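3-hydroxyacyl-CoA dehydrogenase (Burkholderia thailandensis, PDB 4XGN) is an NAD-dependent short-chain dehydrogenase that oxidises the 3-hydroxyl group of 3-hydroxyacyl-CoA to a ketone. Local coordinates at the interface of chains A and B. Sequence-based numbering; all coordinates share one arbitrary frame. Chains: chain A/B, 3-hydroxyacyl-CoA dehydrogenase.

The interface of chains A and B. Residues chain A 67, 69, 121, 125, 128; chain B 107-109.
A:Arg128 and B:His107 meet across the interface of chains A and B in a polar contact that shows how a side chain of one subunit can hold the loop leading into a helix of the other. A:Arg128 NH1, of the guanidinium, donates to the backbone carbonyl O of B:His107 at 2.9 Å, with the acceptor tilted 22° from the guanidinium plane. The chain of A:Arg128 runs extended from CG to NE. Its NE and NH2 grip one atom side-on, the amide oxygen OD1 of A:Asn125, and these two in-plane bonds fix the guanidinium; NE reaches OD1 on a lone pair, NH2 almost in line with the C=O bond. A:Glu69 OE2, on its anti lone pair, accepts from A:Arg128 NH2 in a salt bridge of 2.9 Å, tilted from that plane.

A:Glu69 OE2 is also 2.6 Å from water 1, which bonds to B:Leu109 N, the first N-H of helix 109-134. The helix dipole would probably suit the carboxylate's negative charge.

Apolar packing centres on B:Leu109. Its CB lies over one guanidinium face, offset toward the rim. With CG anti to the backbone N (chi1 -178°), the fork points into chain A. B:Leu109 CD1 rests 3.8 Å from A:Asn125 CB and also touches A:Ile121 CG2. B:Leu109 CD2 instead makes van der Waals contact with polar oxygens, A:Asn125 OD1 at 3.7 Å and A:Ala67 O.

Repeated by the two-fold, this patch probably helps to hold the two subunits together through their long helices.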
# COMPACT_ATOMS: atom_id res chain seq x y z
N ALA A 67 -19.96 7.97 -19.23
CA ALA A 67 -19.03 7.61 -20.29
C ALA A 67 -19.09 8.50 -21.52
O ALA A 67 -18.24 8.35 -22.40
CB ALA A 67 -19.17 6.15 -20.69
N GLU A 69 -18.92 12.14 -23.45
CA GLU A 69 -18.46 13.51 -23.32
C GLU A 69 -19.63 14.52 -23.25
O GLU A 69 -19.61 15.44 -22.43
CB GLU A 69 -17.61 13.91 -24.51
CG GLU A 69 -17.20 15.37 -24.52
CD GLU A 69 -16.05 15.59 -25.45
OE1 GLU A 69 -16.32 15.69 -26.65
OE2 GLU A 69 -14.89 15.60 -25.01
N ILE A 121 -13.24 5.05 -16.87
CA ILE A 121 -13.26 6.05 -17.93
C ILE A 121 -14.32 7.11 -17.58
O ILE A 121 -14.07 8.31 -17.72
CB ILE A 121 -13.47 5.43 -19.32
CG1 ILE A 121 -12.27 4.50 -19.63
CG2 ILE A 121 -13.65 6.53 -20.36
CD1 ILE A 121 -12.41 3.75 -20.92
N ASN A 125 -13.89 11.05 -17.07
CA ASN A 125 -14.59 11.96 -17.97
C ASN A 125 -15.26 13.08 -17.17
O ASN A 125 -15.17 14.27 -17.53
CB ASN A 125 -15.63 11.17 -18.78
CG ASN A 125 -16.32 12.00 -19.83
OD1 ASN A 125 -15.73 12.88 -20.46
ND2 ASN A 125 -17.59 11.73 -20.04
N ARG A 128 -12.47 15.50 -15.63
CA ARG A 128 -11.76 16.42 -16.50
C ARG A 128 -12.66 17.61 -16.85
O ARG A 128 -12.18 18.74 -16.92
CB ARG A 128 -11.25 15.67 -17.74
CG ARG A 128 -12.32 15.29 -18.74
CD ARG A 128 -11.91 14.25 -19.79
NE ARG A 128 -13.10 14.12 -20.62
CZ ARG A 128 -13.39 14.91 -21.67
NH1 ARG A 128 -12.49 15.72 -22.21
NH2 ARG A 128 -14.60 14.84 -22.21
N HIS B 107 -8.09 17.24 -20.70
CA HIS B 107 -7.54 16.00 -21.27
C HIS B 107 -8.54 15.41 -22.26
O HIS B 107 -9.68 15.20 -21.91
CB HIS B 107 -7.36 15.01 -20.10
CG HIS B 107 -6.54 13.79 -20.40
ND1 HIS B 107 -6.85 12.88 -21.38
CD2 HIS B 107 -5.48 13.27 -19.74
CE1 HIS B 107 -5.98 11.88 -21.34
NE2 HIS B 107 -5.15 12.09 -20.34
N PRO B 108 -8.11 15.13 -23.50
CA PRO B 108 -9.09 14.52 -24.41
C PRO B 108 -9.56 13.17 -23.91
O PRO B 108 -8.73 12.37 -23.42
CB PRO B 108 -8.30 14.37 -25.72
CG PRO B 108 -7.27 15.45 -25.66
CD PRO B 108 -6.89 15.56 -24.21
N LEU B 109 -10.85 12.89 -24.04
CA LEU B 109 -11.42 11.65 -23.55
C LEU B 109 -10.86 10.46 -24.29
O LEU B 109 -10.53 9.44 -23.69
CB LEU B 109 -12.96 11.63 -23.65
CG LEU B 109 -13.71 10.40 -23.11
CD1 LEU B 109 -13.39 10.17 -21.68
CD2 LEU B 109 -15.21 10.55 -23.29
O HOH W 1 -12.50 14.78 -25.65